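Local coordinates for protein nickel-dependent hydrogenase large subunit (Allochromatium vinosum, PDB 3MYR) that catalyses the oxidation of molecular hydrogen at a nickel-iron centre, passing the electrons to an acceptor, as the large subunit of a heterodimeric [NiFe] hydrogenase, at residues I137-P141 / T251-V256; Y257-T261 / R433-K438; L343-E347 / H492-I496. One frame throughout, in Å; residues are numbered along the deposited sequence.

Interaction 1: residues I137-P141 / T251-V256; sequences ISAWP and TFVDQV
Trp140 lays its indole against Val256 and Phe252 of a helix: Val256 CG2 lies over the ring face, 3.5 Å from the centroid of the Trp140 six-membered ring and 19° off its normal (CH-pi). Phe252 turns its edge to the Trp140 face in a T-shaped pair (centroids 5.5 Å apart, planes at 86°). Both aromatic side chains have chi1 t. Residues 137-141 leave helix 127-137 at Ser138, which is extended (phi/psi -160/157), whereas 251-256 is helical with a wider pi-type turn at 253-256. The backbones come closest at Trp140 and Gln255, whose CA atoms are 5.3 Å apart. Ser138, chi1 t, donates from OG to Gln255 O at 2.6 Å, and the same OG accepts from Trp140 N at 3.0 Å, forming an ST turn. The Gln255 side chain (m, t) places OE1 3.4 Å from Trp140 CA. His190 of helix 181-201 also meets the Trp140 ring, so the loop closes onto two helices. The residue four places after Gln255 is Pro259, which has no N-H to offer Gln255 O. The Ser138 hydroxyl therefore supplies a donor to a carbonyl that regular helix bonding cannot satisfy, beside the apolar packing of Trp140 on Val256 and Phe252.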
loop_
_atom_site.group_PDB
_atom_site.type_symbol
_atom_site.label_atom_id
_atom_site.label_comp_id
_atom_site.label_asym_id
_atom_site.label_seq_id
_atom_site.Cartn_x
_atom_site.Cartn_y
_atom_site.Cartn_z
ATOM N N ILE B 137 20.494 -22.443 -8.069
ATOM C CA ILE B 137 19.770 -22.051 -6.858
ATOM C C ILE B 137 18.317 -22.464 -6.731
ATOM O O ILE B 137 17.773 -22.335 -5.684
ATOM C CB ILE B 137 19.908 -20.520 -6.460
ATOM C CG1 ILE B 137 19.175 -19.620 -7.405
ATOM C CG2 ILE B 137 21.352 -20.082 -6.377
ATOM C CD1 ILE B 137 19.032 -18.230 -6.859
ATOM N N SER B 138 17.663 -22.918 -7.793
ATOM C CA SER B 138 16.226 -23.064 -7.717
ATOM C C SER B 138 15.742 -24.013 -8.772
ATOM O O SER B 138 16.350 -24.175 -9.853
ATOM C CB SER B 138 15.580 -21.687 -7.945
ATOM O OG SER B 138 14.197 -21.781 -7.958
ATOM N N ALA B 139 14.573 -24.562 -8.492
ATOM C CA ALA B 139 13.883 -25.473 -9.385
ATOM C C ALA B 139 12.913 -24.700 -10.277
ATOM O O ALA B 139 12.284 -25.266 -11.146
ATOM C CB ALA B 139 13.124 -26.548 -8.515
ATOM N N TRP B 140 12.795 -23.407 -10.081
ATOM C CA TRP B 140 11.878 -22.600 -10.889
ATOM C C TRP B 140 12.047 -22.921 -12.358
ATOM O O TRP B 140 13.205 -23.001 -12.825
ATOM C CB TRP B 140 12.189 -21.114 -10.659
ATOM C CG TRP B 140 11.396 -20.117 -11.490
ATOM C CD1 TRP B 140 11.919 -19.216 -12.399
ATOM C CD2 TRP B 140 9.965 -19.822 -11.417
ATOM N NE1 TRP B 140 10.898 -18.405 -12.889
ATOM C CE2 TRP B 140 9.721 -18.712 -12.251
ATOM C CE3 TRP B 140 8.914 -20.324 -10.645
ATOM C CZ2 TRP B 140 8.434 -18.165 -12.439
ATOM C CZ3 TRP B 140 7.617 -19.783 -10.821
ATOM C CH2 TRP B 140 7.386 -18.741 -11.727
ATOM N N PRO B 141 10.923 -23.142 -13.111
ATOM C CA PRO B 141 11.110 -23.660 -14.490
ATOM C C PRO B 141 11.777 -22.711 -15.464
ATOM O O PRO B 141 12.413 -23.184 -16.414
ATOM C CB PRO B 141 9.657 -23.913 -15.004
ATOM C CG PRO B 141 8.869 -24.244 -13.683
ATOM C CD PRO B 141 9.511 -23.221 -12.681
ATOM N N THR B 251 4.506 -21.530 -4.723
ATOM C CA THR B 251 5.569 -21.840 -5.648
ATOM C C THR B 251 6.441 -20.608 -5.867
ATOM O O THR B 251 7.658 -20.724 -5.919
ATOM C CB THR B 251 4.968 -22.248 -7.022
ATOM O OG1 THR B 251 4.210 -23.409 -6.786
ATOM C CG2 THR B 251 6.083 -22.665 -8.054
ATOM N N PHE B 252 5.832 -19.431 -6.019
ATOM C CA PHE B 252 6.653 -18.227 -6.372
ATOM C C PHE B 252 7.533 -17.836 -5.187
ATOM O O PHE B 252 8.737 -17.526 -5.353
ATOM C CB PHE B 252 5.801 -17.060 -6.840
ATOM C CG PHE B 252 6.556 -16.001 -7.583
ATOM C CD1 PHE B 252 7.121 -14.901 -6.896
ATOM C CD2 PHE B 252 6.757 -16.103 -8.942
ATOM C CE1 PHE B 252 7.887 -13.918 -7.624
ATOM C CE2 PHE B 252 7.508 -15.115 -9.651
ATOM C CZ PHE B 252 8.006 -14.003 -8.977
ATOM N N VAL B 253 6.983 -17.965 -3.976
ATOM C CA VAL B 253 7.792 -17.657 -2.766
ATOM C C VAL B 253 8.936 -18.646 -2.610
ATOM O O VAL B 253 10.106 -18.238 -2.442
ATOM C CB VAL B 253 6.899 -17.637 -1.459
ATOM C CG1 VAL B 253 7.744 -17.519 -0.161
ATOM C CG2 VAL B 253 5.892 -16.494 -1.546
ATOM N N ASP B 254 8.636 -19.946 -2.677
ATOM C CA ASP B 254 9.662 -20.960 -2.453
ATOM C C ASP B 254 10.765 -20.903 -3.519
ATOM O O ASP B 254 11.882 -21.220 -3.234
ATOM C CB ASP B 254 9.108 -22.388 -2.539
ATOM C CG ASP B 254 8.315 -22.788 -1.348
ATOM O OD1 ASP B 254 7.565 -23.816 -1.460
ATOM O OD2 ASP B 254 8.388 -22.054 -0.340
ATOM N N GLN B 255 10.385 -20.705 -4.767
ATOM C CA GLN B 255 11.287 -20.954 -5.862
ATOM C C GLN B 255 11.858 -19.670 -6.434
ATOM O O GLN B 255 12.813 -19.745 -7.190
ATOM C CB GLN B 255 10.534 -21.677 -7.026
ATOM C CG GLN B 255 10.142 -23.133 -6.621
ATOM C CD GLN B 255 9.673 -23.990 -7.798
ATOM O OE1 GLN B 255 9.359 -23.503 -8.872
ATOM N NE2 GLN B 255 9.615 -25.268 -7.579
ATOM N N VAL B 256 11.199 -18.527 -6.259
ATOM C CA VAL B 256 11.769 -17.327 -6.874
ATOM C C VAL B 256 12.245 -16.328 -5.770
ATOM O O VAL B 256 13.422 -16.017 -5.676
ATOM C CB VAL B 256 10.767 -16.628 -7.849
ATOM C CG1 VAL B 256 11.371 -15.411 -8.526
ATOM C CG2 VAL B 256 10.205 -17.647 -8.916
#

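Interaction 2: residues Y257-T261 / R433-K438; sequences YVPDT and RALESK
Backbone geometry comes first: 257-261 and 433-438, on helices 236-265 and 426-456, pack nearly antiparallel (signed crossing angle -154°), axes 9.6 Å apart at closest approach. Val258 and Ala434 set the register, CA atoms 5.7 Å apart. The first helix is kinked at Pro259, whose N has no bond to the preceding turn. Apolar and CH-pi contacts centre on Tyr257 (chi1 t): Ala434 CB lies over its ring, 4.1 Å from the centroid, 27° off the normal, and 3.7 Å from Tyr257 CZ. Val105 and Phe108 of helix 86-112 also meet Tyr257. Van der Waals contacts add Val258 CG2 to Ala434 O (3.9 Å) and Thr261 OG1 to Ala434 CB (3.8 Å). Hydrogen bonds stay within each segment: Thr261 OG1 donates to Tyr257 O (3.0 Å) and Ser437 OG to Arg433 O (2.9 Å), both chi1 m. With these hydroxyls turned back on their own backbones, side-chain packing joins the two buried segments without a hydrogen bond across; the Lys438-Asp254 salt bridge is the polar tie nearby.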
loop_
_atom_site.group_PDB
_atom_site.type_symbol
_atom_site.label_atom_id
_atom_site.label_comp_id
_atom_site.label_asym_id
_atom_site.label_seq_id
_atom_site.Cartn_x
_atom_site.Cartn_y
_atom_site.Cartn_z
ATOM N N TYR B 257 11.320 -15.829 -4.960
ATOM C CA TYR B 257 11.608 -14.759 -4.013
ATOM C C TYR B 257 12.664 -15.201 -2.932
ATOM O O TYR B 257 13.662 -14.548 -2.735
ATOM C CB TYR B 257 10.289 -14.390 -3.342
ATOM C CG TYR B 257 10.371 -13.347 -2.226
ATOM C CD1 TYR B 257 11.405 -12.396 -2.183
ATOM C CD2 TYR B 257 9.372 -13.273 -1.240
ATOM C CE1 TYR B 257 11.455 -11.439 -1.163
ATOM C CE2 TYR B 257 9.386 -12.304 -0.245
ATOM C CZ TYR B 257 10.436 -11.395 -0.210
ATOM O OH TYR B 257 10.457 -10.444 0.808
ATOM N N VAL B 258 12.402 -16.278 -2.187
ATOM C CA VAL B 258 13.316 -16.592 -1.120
ATOM C C VAL B 258 14.734 -16.950 -1.653
ATOM O O VAL B 258 15.712 -16.504 -1.073
ATOM C CB VAL B 258 12.761 -17.724 -0.213
ATOM C CG1 VAL B 258 13.798 -18.158 0.823
ATOM C CG2 VAL B 258 11.455 -17.303 0.416
ATOM N N PRO B 259 14.859 -17.830 -2.684
ATOM C CA PRO B 259 16.240 -18.140 -3.099
ATOM C C PRO B 259 17.002 -16.901 -3.677
ATOM O O PRO B 259 18.225 -16.770 -3.451
ATOM C CB PRO B 259 16.053 -19.227 -4.188
ATOM C CG PRO B 259 14.699 -19.871 -3.832
ATOM C CD PRO B 259 13.868 -18.656 -3.420
ATOM N N ASP B 260 16.281 -15.981 -4.339
ATOM C CA ASP B 260 16.916 -14.743 -4.870
ATOM C C ASP B 260 17.375 -13.886 -3.725
ATOM O O ASP B 260 18.473 -13.394 -3.761
ATOM C CB ASP B 260 15.943 -13.865 -5.669
ATOM C CG ASP B 260 15.688 -14.389 -7.086
ATOM O OD1 ASP B 260 16.270 -15.430 -7.496
ATOM O OD2 ASP B 260 14.900 -13.744 -7.804
ATOM N N THR B 261 16.566 -13.765 -2.681
ATOM C CA THR B 261 16.979 -12.941 -1.520
ATOM C C THR B 261 18.284 -13.509 -0.904
ATOM O O THR B 261 19.211 -12.752 -0.575
ATOM C CB THR B 261 15.850 -12.941 -0.439
ATOM O OG1 THR B 261 14.683 -12.341 -1.015
ATOM C CG2 THR B 261 16.236 -12.093 0.720
ATOM N N ARG B 433 11.745 -10.110 6.004
ATOM C CA ARG B 433 10.591 -9.967 5.104
ATOM C C ARG B 433 10.382 -11.255 4.239
ATOM O O ARG B 433 9.247 -11.747 4.066
ATOM C CB ARG B 433 10.775 -8.700 4.266
ATOM C CG ARG B 433 9.575 -8.375 3.270
ATOM C CD ARG B 433 9.765 -7.043 2.540
ATOM N NE ARG B 433 9.615 -6.017 3.568
ATOM C CZ ARG B 433 10.598 -5.319 4.119
ATOM N NH1 ARG B 433 10.285 -4.494 5.139
ATOM N NH2 ARG B 433 11.862 -5.352 3.604
ATOM N N ALA B 434 11.450 -11.777 3.662
ATOM C CA ALA B 434 11.341 -12.973 2.833
ATOM C C ALA B 434 10.978 -14.200 3.689
ATOM O O ALA B 434 10.156 -14.960 3.302
ATOM C CB ALA B 434 12.672 -13.239 2.104
ATOM N N LEU B 435 11.634 -14.403 4.832
ATOM C CA LEU B 435 11.377 -15.560 5.716
ATOM C C LEU B 435 9.935 -15.570 6.216
ATOM O O LEU B 435 9.330 -16.612 6.243
ATOM C CB LEU B 435 12.297 -15.580 6.951
ATOM C CG LEU B 435 13.817 -15.628 6.573
ATOM C CD1 LEU B 435 14.697 -15.722 7.825
ATOM C CD2 LEU B 435 14.126 -16.724 5.461
ATOM N N GLU B 436 9.397 -14.424 6.608
ATOM C CA GLU B 436 8.032 -14.448 7.153
ATOM C C GLU B 436 7.052 -14.693 6.015
ATOM O O GLU B 436 5.988 -15.272 6.246
ATOM C CB GLU B 436 7.692 -13.163 7.941
ATOM C CG GLU B 436 7.292 -11.995 7.025
ATOM C CD GLU B 436 6.806 -10.783 7.845
ATOM O OE1 GLU B 436 6.417 -9.743 7.246
ATOM O OE2 GLU B 436 6.845 -10.865 9.106
ATOM N N SER B 437 7.407 -14.314 4.784
ATOM C CA SER B 437 6.597 -14.748 3.589
ATOM C C SER B 437 6.495 -16.261 3.446
ATOM O O SER B 437 5.438 -16.787 3.108
ATOM C CB SER B 437 7.155 -14.230 2.266
ATOM O OG SER B 437 7.205 -12.816 2.340
ATOM N N LYS B 438 7.589 -16.952 3.682
ATOM C CA LYS B 438 7.581 -18.415 3.653
ATOM C C LYS B 438 6.690 -18.960 4.791
ATOM O O LYS B 438 5.914 -19.933 4.626
ATOM C CB LYS B 438 9.032 -18.943 3.793
ATOM C CG LYS B 438 9.146 -20.482 4.039
ATOM C CD LYS B 438 8.327 -21.285 2.942
ATOM C CE LYS B 438 8.670 -22.813 2.990
ATOM N NZ LYS B 438 7.715 -23.530 2.002
#

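Interaction 3: residues L343-E347 / H492-I496; sequences LHPYE and HWIVI
Trp493 acts in two senses within one aromatic cluster, offering its edge to Tyr346 and its face to His344. The Tyr346 ring and the Trp493 five-membered ring (both residues chi1 m) are T-shaped, with centroids 4.8 Å apart and planes at 90°. His344 (chi1 t) directs its edge toward the indole in an offset edge-to-face pair, centroids 4.9 Å apart and planes at 88°. On the same indole face, Pro345 CG sits 3.5 Å from the centroid of the six-membered ring, 10° off its normal. Segment 343-347 is a loop with a 3-10 turn at 345-346. Segment 492-496 belongs to the central strand of a three-stranded antiparallel sheet, and the CA atoms of Tyr346 and Trp493 are 5.8 Å apart. A water donates to Pro345 O (2.8 Å) and Trp493 O (3.0 Å). The Pro345 side chain lies about 7 Å from the magnesium ion. Trp493 NE1 bonds Leu318 O instead; His344 NE2, 3.4 Å from Trp493 NE1, is poorly angled, so ring packing and one water join the segments.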
loop_
_atom_site.group_PDB
_atom_site.type_symbol
_atom_site.label_atom_id
_atom_site.label_comp_id
_atom_site.label_asym_id
_atom_site.label_seq_id
_atom_site.Cartn_x
_atom_site.Cartn_y
_atom_site.Cartn_z
ATOM N N LEU B 343 0.041 11.983 23.459
ATOM C CA LEU B 343 -1.370 11.564 23.614
ATOM C C LEU B 343 -1.552 10.095 23.304
ATOM O O LEU B 343 -1.147 9.657 22.214
ATOM C CB LEU B 343 -2.294 12.392 22.709
ATOM C CG LEU B 343 -2.472 13.833 23.208
ATOM C CD1 LEU B 343 -3.254 14.667 22.179
ATOM C CD2 LEU B 343 -3.093 13.954 24.714
ATOM N N HIS B 344 -2.190 9.345 24.213
ATOM C CA HIS B 344 -2.671 7.991 23.890
ATOM C C HIS B 344 -3.779 8.136 22.809
ATOM O O HIS B 344 -4.504 9.121 22.824
ATOM C CB HIS B 344 -3.266 7.288 25.149
ATOM C CG HIS B 344 -3.786 5.918 24.863
ATOM N ND1 HIS B 344 -2.977 4.805 24.881
ATOM C CD2 HIS B 344 -4.971 5.506 24.366
ATOM C CE1 HIS B 344 -3.667 3.751 24.489
ATOM N NE2 HIS B 344 -4.871 4.153 24.150
ATOM N N PRO B 345 -3.891 7.178 21.857
ATOM C CA PRO B 345 -4.795 7.374 20.705
ATOM C C PRO B 345 -6.292 7.487 21.048
ATOM O O PRO B 345 -7.040 8.048 20.259
ATOM C CB PRO B 345 -4.530 6.125 19.822
ATOM C CG PRO B 345 -3.212 5.634 20.249
ATOM C CD PRO B 345 -3.100 5.946 21.719
ATOM N N TYR B 346 -6.756 6.985 22.195
ATOM C CA TYR B 346 -8.138 7.288 22.536
ATOM C C TYR B 346 -8.361 8.769 22.750
ATOM O O TYR B 346 -9.499 9.237 22.642
ATOM C CB TYR B 346 -8.644 6.552 23.801
ATOM C CG TYR B 346 -9.002 5.081 23.593
ATOM C CD1 TYR B 346 -8.559 4.102 24.525
ATOM C CD2 TYR B 346 -9.787 4.667 22.496
ATOM C CE1 TYR B 346 -8.951 2.783 24.417
ATOM C CE2 TYR B 346 -10.196 3.302 22.376
ATOM C CZ TYR B 346 -9.751 2.398 23.318
ATOM O OH TYR B 346 -10.130 1.109 23.220
ATOM N N GLU B 347 -7.280 9.494 23.029
ATOM C CA GLU B 347 -7.344 10.946 23.272
ATOM C C GLU B 347 -6.548 11.722 22.208
ATOM O O GLU B 347 -6.230 12.907 22.387
ATOM C CB GLU B 347 -6.761 11.243 24.640
ATOM C CG GLU B 347 -7.603 10.627 25.733
ATOM C CD GLU B 347 -6.888 10.651 27.090
ATOM O OE1 GLU B 347 -7.489 11.207 28.039
ATOM O OE2 GLU B 347 -5.735 10.114 27.201
ATOM N N HIS B 492 -6.176 0.939 15.188
ATOM C CA HIS B 492 -7.136 1.988 15.006
ATOM C C HIS B 492 -7.852 2.080 16.339
ATOM O O HIS B 492 -8.441 1.090 16.781
ATOM C CB HIS B 492 -8.157 1.636 13.939
ATOM C CG HIS B 492 -7.609 1.676 12.539
ATOM N ND1 HIS B 492 -8.418 1.680 11.434
ATOM C CD2 HIS B 492 -6.336 1.761 12.074
ATOM C CE1 HIS B 492 -7.674 1.735 10.340
ATOM N NE2 HIS B 492 -6.409 1.831 10.706
ATOM N N TRP B 493 -7.817 3.260 16.972
ATOM C CA TRP B 493 -8.562 3.416 18.229
ATOM C C TRP B 493 -9.823 4.224 17.920
ATOM O O TRP B 493 -9.723 5.322 17.354
ATOM C CB TRP B 493 -7.696 4.177 19.221
ATOM C CG TRP B 493 -6.652 3.335 19.880
ATOM C CD1 TRP B 493 -6.692 2.869 21.179
ATOM C CD2 TRP B 493 -5.362 2.962 19.355
ATOM N NE1 TRP B 493 -5.530 2.205 21.466
ATOM C CE2 TRP B 493 -4.710 2.223 20.364
ATOM C CE3 TRP B 493 -4.742 3.073 18.073
ATOM C CZ2 TRP B 493 -3.430 1.679 20.188
ATOM C CZ3 TRP B 493 -3.471 2.559 17.894
ATOM C CH2 TRP B 493 -2.819 1.851 18.945
ATOM N N ILE B 494 -10.992 3.697 18.257
ATOM C CA ILE B 494 -12.253 4.417 17.928
ATOM C C ILE B 494 -13.017 4.747 19.212
ATOM O O ILE B 494 -13.081 3.939 20.140
ATOM C CB ILE B 494 -13.149 3.618 16.992
ATOM C CG1 ILE B 494 -14.384 4.424 16.571
ATOM C CG2 ILE B 494 -13.587 2.276 17.657
ATOM C CD1 ILE B 494 -15.231 3.690 15.445
ATOM N N VAL B 495 -13.657 5.901 19.221
ATOM C CA VAL B 495 -14.548 6.231 20.295
ATOM C C VAL B 495 -15.869 6.554 19.675
ATOM O O VAL B 495 -15.948 7.420 18.766
ATOM C CB VAL B 495 -14.005 7.476 21.104
ATOM C CG1 VAL B 495 -14.980 7.941 22.167
ATOM C CG2 VAL B 495 -12.622 7.154 21.681
ATOM N N ILE B 496 -16.909 5.898 20.179
ATOM C CA ILE B 496 -18.249 6.021 19.591
ATOM C C ILE B 496 -19.203 6.695 20.550
ATOM O O ILE B 496 -19.292 6.319 21.739
ATOM C CB ILE B 496 -18.881 4.651 19.199
ATOM C CG1 ILE B 496 -18.054 3.943 18.094
ATOM C CG2 ILE B 496 -20.312 4.846 18.718
ATOM C CD1 ILE B 496 -18.339 2.435 18.052
HETATM O O HOH W 1 -9.675 7.632 19.308
#

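Overall arrangement
Interactions 1 and 2 occupy consecutive turns of helix 236-265, with centres 11 Å apart. They touch directly: Asp254 OD2 forms a 2.8 Å salt bridge with Lys438 NZ, and Val253 O lies 3.0 Å from Val258 N, a probable hydrogen bond across the irregular turn ahead of Pro259. That helix thus links a partly exposed loop to helix 426-456 deeper in the helical part of the subunit. Interaction 3 lies on the opposite side of the chain's centre, 44 Å from interaction 1 and 35 Å from interaction 2 between centres, in a sheet-and-loop region near the magnesium site. Along the chain, interaction 1 closes before the others open, whereas interactions 2 and 3 alternate, so the two regions are interwoven in sequence.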